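Local structure of MoaD/ThiS family protein (Mycobacterium tuberculosis, 6JBZ) at residues 62-67 with 82-87; 38-43 with 68-73. The protein is probably the small, ubiquitin-like sulfur-carrier subunit of molybdopterin synthase in molybdenum cofactor biosynthesis. All coordinates share one frame; numbering follows the deposited sequence.

Interaction 1 (62-67 with 82-87); sequences SYLRDG and TIDVLP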
# COMPACT_ATOMS: atom_id res chain seq x y z
N SER B 62 2.70 -30.36 -8.48
CA SER B 62 1.56 -30.93 -7.80
C SER B 62 0.71 -31.47 -8.93
O SER B 62 0.96 -31.15 -10.09
CB SER B 62 0.82 -29.89 -6.96
OG SER B 62 0.23 -28.91 -7.80
N TYR B 63 -0.29 -32.29 -8.61
CA TYR B 63 -1.08 -32.94 -9.65
C TYR B 63 -2.55 -32.87 -9.33
O TYR B 63 -2.94 -32.95 -8.17
CB TYR B 63 -0.65 -34.39 -9.81
CG TYR B 63 0.83 -34.54 -10.07
CD1 TYR B 63 1.33 -34.50 -11.37
CD2 TYR B 63 1.72 -34.70 -9.03
CE1 TYR B 63 2.68 -34.62 -11.62
CE2 TYR B 63 3.07 -34.82 -9.27
CZ TYR B 63 3.54 -34.78 -10.57
OH TYR B 63 4.89 -34.91 -10.79
N LEU B 64 -3.37 -32.70 -10.35
CA LEU B 64 -4.80 -32.84 -10.16
C LEU B 64 -5.29 -34.11 -10.86
O LEU B 64 -4.67 -34.60 -11.80
CB LEU B 64 -5.56 -31.64 -10.70
CG LEU B 64 -5.21 -30.24 -10.20
CD1 LEU B 64 -6.12 -29.25 -10.89
CD2 LEU B 64 -5.33 -30.17 -8.69
N ARG B 65 -6.42 -34.63 -10.40
CA ARG B 65 -7.05 -35.74 -11.09
C ARG B 65 -8.52 -35.45 -11.24
O ARG B 65 -9.25 -35.42 -10.25
CB ARG B 65 -6.83 -37.03 -10.32
CG ARG B 65 -7.67 -38.17 -10.82
CD ARG B 65 -7.43 -39.34 -9.92
NE ARG B 65 -8.13 -40.52 -10.39
CZ ARG B 65 -8.88 -41.28 -9.60
NH1 ARG B 65 -9.01 -40.95 -8.32
NH2 ARG B 65 -9.49 -42.36 -10.10
N ASP B 66 -8.96 -35.23 -12.47
CA ASP B 66 -10.32 -34.76 -12.71
C ASP B 66 -10.67 -33.57 -11.80
O ASP B 66 -11.79 -33.44 -11.29
CB ASP B 66 -11.31 -35.91 -12.53
CG ASP B 66 -11.21 -36.93 -13.62
OD1 ASP B 66 -10.32 -36.77 -14.48
OD2 ASP B 66 -12.01 -37.89 -13.63
N GLY B 67 -9.68 -32.72 -11.58
CA GLY B 67 -9.91 -31.47 -10.90
C GLY B 67 -9.39 -31.45 -9.48
O GLY B 67 -9.11 -30.38 -8.95
N THR B 82 -8.19 -37.66 -16.26
CA THR B 82 -7.32 -36.58 -16.71
C THR B 82 -6.42 -36.15 -15.57
O THR B 82 -6.89 -35.85 -14.47
CB THR B 82 -8.09 -35.38 -17.22
OG1 THR B 82 -8.96 -35.80 -18.27
CG2 THR B 82 -7.12 -34.32 -17.74
N ILE B 83 -5.12 -36.14 -15.84
CA ILE B 83 -4.15 -35.76 -14.84
C ILE B 83 -3.50 -34.43 -15.21
O ILE B 83 -2.75 -34.35 -16.18
CB ILE B 83 -3.08 -36.85 -14.68
CG1 ILE B 83 -3.74 -38.20 -14.45
CG2 ILE B 83 -2.16 -36.54 -13.53
CD1 ILE B 83 -4.52 -38.24 -13.15
N ASP B 84 -3.80 -33.39 -14.44
CA ASP B 84 -3.18 -32.09 -14.62
C ASP B 84 -1.83 -32.03 -13.92
O ASP B 84 -1.69 -32.43 -12.77
CB ASP B 84 -4.10 -30.99 -14.07
CG ASP B 84 -5.22 -30.66 -15.02
OD1 ASP B 84 -5.36 -31.34 -16.06
OD2 ASP B 84 -5.97 -29.71 -14.72
N VAL B 85 -0.83 -31.52 -14.63
CA VAL B 85 0.52 -31.41 -14.10
C VAL B 85 0.83 -29.94 -13.82
O VAL B 85 0.96 -29.15 -14.76
CB VAL B 85 1.55 -31.99 -15.09
CG1 VAL B 85 2.96 -31.79 -14.59
CG2 VAL B 85 1.28 -33.45 -15.32
N LEU B 86 0.91 -29.57 -12.55
CA LEU B 86 1.09 -28.16 -12.18
C LEU B 86 2.45 -27.86 -11.58
O LEU B 86 2.72 -28.25 -10.44
CB LEU B 86 0.04 -27.71 -11.17
CG LEU B 86 -1.41 -28.15 -11.27
CD1 LEU B 86 -2.19 -27.47 -10.17
CD2 LEU B 86 -1.96 -27.80 -12.62
N PRO B 87 3.31 -27.15 -12.32
CA PRO B 87 4.55 -26.70 -11.68
C PRO B 87 4.25 -25.75 -10.52
O PRO B 87 3.11 -25.26 -10.40
CB PRO B 87 5.30 -25.98 -12.81
CG PRO B 87 4.63 -26.45 -14.11
CD PRO B 87 3.20 -26.71 -13.73
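Ser62 and Leu86 form an antiparallel hydrogen-bonded pair, Ser62 N to Leu86 O and Leu86 N to Ser62 O both 2.9 Å. Two residues along, Leu64 N gives a 3.0 Å bond to Asp84 O; the return bond from Asp84 N to Leu64 O is more bent, 138° at the hydrogen, with the donor well above the carbonyl plane. Just past strand 62-65, Asp66 N bonds to Thr82 O in the plane of that carbonyl, and Asp66 folds its carboxylate back. With CG beside its own backbone N (chi1 -71°), OD1 accepts from Thr82 N at 2.9 Å. The carboxylate thus takes the place of a backbone acceptor. At the non-hydrogen-bonded pairs, CA-H...O contacts fill in, Tyr63 CA lying 3.2 Å from Asp84 O.

Side chains alternate between the faces. On one, Val85 CG2 meets the edge of the Tyr63 ring, 4.1 Å from CD1, the two side chains lying side by side; Ile83 CD1 reaches CB of Arg65, whose guanidinium pairs with Asp81. This face turns toward helix 40-50, with Tyr63 on Ile44 and Ile83 on Leu43. On the other, Leu64 CB packs on Asp84 CB and Leu64 CG meets Leu86 CD1. There Asp84 OD2 forms a salt bridge with Arg16 and bonds to a polar side chain of another protein's chain, which also packs on Leu64 and Leu86. Antiparallel pairing of 62-65 with the central strand 82-86, which has 11-17 parallel on its other side, fits the ubiquitin-like beta-grasp fold of the ThiS/MoaD family.

Interaction 2 (38-43 with 68-73); sequences ATVAEL and IVVRDD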
# COMPACT_ATOMS: atom_id res chain seq x y z
N ALA B 38 -3.07 -48.99 -12.68
CA ALA B 38 -1.84 -48.23 -12.60
C ALA B 38 -2.01 -47.04 -11.65
O ALA B 38 -3.07 -46.42 -11.61
CB ALA B 38 -1.42 -47.77 -13.99
N THR B 39 -0.99 -46.75 -10.86
CA THR B 39 -1.10 -45.64 -9.93
C THR B 39 -0.62 -44.32 -10.55
O THR B 39 0.06 -44.31 -11.59
CB THR B 39 -0.30 -45.90 -8.64
OG1 THR B 39 1.09 -46.07 -8.95
CG2 THR B 39 -0.82 -47.13 -7.94
N VAL B 40 -1.01 -43.22 -9.92
CA VAL B 40 -0.49 -41.91 -10.29
C VAL B 40 1.04 -41.94 -10.21
O VAL B 40 1.74 -41.34 -11.02
CB VAL B 40 -1.08 -40.80 -9.40
CG1 VAL B 40 -0.24 -39.54 -9.47
CG2 VAL B 40 -2.49 -40.49 -9.83
N ALA B 41 1.56 -42.69 -9.24
CA ALA B 41 3.00 -42.84 -9.11
C ALA B 41 3.64 -43.56 -10.31
O ALA B 41 4.70 -43.16 -10.80
CB ALA B 41 3.32 -43.59 -7.83
N GLU B 42 2.99 -44.61 -10.79
CA GLU B 42 3.52 -45.35 -11.93
C GLU B 42 3.50 -44.50 -13.19
O GLU B 42 4.38 -44.63 -14.03
CB GLU B 42 2.74 -46.64 -12.17
CG GLU B 42 2.92 -47.71 -11.12
CD GLU B 42 1.99 -48.88 -11.38
OE1 GLU B 42 1.93 -49.35 -12.53
OE2 GLU B 42 1.29 -49.31 -10.44
N LEU B 43 2.47 -43.65 -13.31
CA LEU B 43 2.33 -42.73 -14.43
C LEU B 43 3.45 -41.68 -14.45
O LEU B 43 4.14 -41.50 -15.47
CB LEU B 43 0.96 -42.02 -14.38
CG LEU B 43 0.67 -40.91 -15.40
CD1 LEU B 43 0.61 -41.47 -16.84
CD2 LEU B 43 -0.62 -40.16 -15.05
N ILE B 68 -9.25 -32.62 -8.86
CA ILE B 68 -8.96 -32.67 -7.44
C ILE B 68 -7.50 -32.91 -7.16
O ILE B 68 -6.88 -33.75 -7.80
CB ILE B 68 -9.79 -33.76 -6.75
CG1 ILE B 68 -11.27 -33.56 -7.05
CG2 ILE B 68 -9.53 -33.77 -5.24
CD1 ILE B 68 -12.10 -34.71 -6.59
N VAL B 69 -6.94 -32.18 -6.19
CA VAL B 69 -5.55 -32.41 -5.83
C VAL B 69 -5.31 -33.85 -5.41
O VAL B 69 -5.96 -34.35 -4.50
CB VAL B 69 -5.10 -31.50 -4.71
CG1 VAL B 69 -3.59 -31.60 -4.55
CG2 VAL B 69 -5.52 -30.08 -4.99
N VAL B 70 -4.38 -34.51 -6.08
CA VAL B 70 -3.98 -35.85 -5.70
C VAL B 70 -3.19 -35.73 -4.41
O VAL B 70 -2.15 -35.09 -4.39
CB VAL B 70 -3.12 -36.52 -6.78
CG1 VAL B 70 -2.64 -37.89 -6.33
CG2 VAL B 70 -3.90 -36.62 -8.09
N ARG B 71 -3.69 -36.33 -3.33
CA ARG B 71 -2.97 -36.23 -2.06
C ARG B 71 -2.08 -37.44 -1.81
O ARG B 71 -1.13 -37.38 -1.04
CB ARG B 71 -3.95 -36.05 -0.90
CG ARG B 71 -4.96 -34.93 -1.11
CD ARG B 71 -4.84 -33.85 -0.05
NE ARG B 71 -5.49 -32.61 -0.48
CZ ARG B 71 -4.85 -31.47 -0.77
NH1 ARG B 71 -3.53 -31.39 -0.66
NH2 ARG B 71 -5.55 -30.41 -1.17
N ASP B 72 -2.40 -38.55 -2.47
CA ASP B 72 -1.66 -39.79 -2.29
C ASP B 72 -1.39 -40.37 -3.66
O ASP B 72 -2.33 -40.77 -4.35
CB ASP B 72 -2.46 -40.76 -1.41
CG ASP B 72 -1.87 -42.16 -1.39
OD1 ASP B 72 -0.63 -42.31 -1.32
OD2 ASP B 72 -2.68 -43.13 -1.44
N ASP B 73 -0.12 -40.41 -4.08
CA ASP B 73 0.19 -40.86 -5.43
C ASP B 73 0.09 -42.38 -5.57
O ASP B 73 0.46 -42.95 -6.60
CB ASP B 73 1.59 -40.38 -5.87
CG ASP B 73 2.72 -40.95 -5.02
OD1 ASP B 73 2.46 -41.80 -4.15
OD2 ASP B 73 3.88 -40.54 -5.24
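Val40 lays its CG1 methyl across Asp73 CB, 4.1 Å away, and just touches the CG1 methyl of Val70 at 4.3 Å. Its CG1 stands anti to the backbone N (chi1 161°), which turns this methyl toward the 68-73 segment. Next to it, the Ala41 methyl lies against the Asp73 carboxylate carbon, with CB to CG 3.9 Å.

One hydrogen bond joins the segments: Ala41 N, in the first turn of the helix, donates to Asp73 O at 2.9 Å. The donor lies in the carbonyl plane, but the bond is bent, 136° at the hydrogen. A backbone carbonyl from the loop therefore satisfies an N-H that the opening turn leaves without a helical acceptor. Thr39 caps the following N-H, its OG1 accepting from Glu42 N at 3.0 Å; a weak bond from Thr39 N to Glu42 OE2 completes the capping box. Glu42 also pairs with Arg35.

The contact is small and lies at the surface. It ties the start of helix 40-50 to the 70-73 region that follows 68-69, while Val40 continues onto Val75 and Leu77, and Val70 packs on Val75 and on Arg65 of strand 62-65.

In the fold
Interaction 1 is the more buried contact, lying nearer the chain centre and pairing two neighbouring strands through repeated backbone hydrogen bonds, with apolar contacts on both faces and a charged Asp84 among them. Interaction 2 is a surface contact in which a loop carbonyl meets the N-terminal turn of a helix, supported by the side chains of Val40, Ala41, Val70 and Asp73. Their centres are about 9 Å apart and their segments alternate along the chain. Strand 62-65 neighbours 68-69 in the sheet, and Tyr63 O and Val70 N, 3.0 Å apart, probably form a hydrogen bond; Ile83 packs on Leu43 and Arg65 on Val70. Another protein's chain reaches 62-67 with 82-87 but does not touch 38-43 with 68-73.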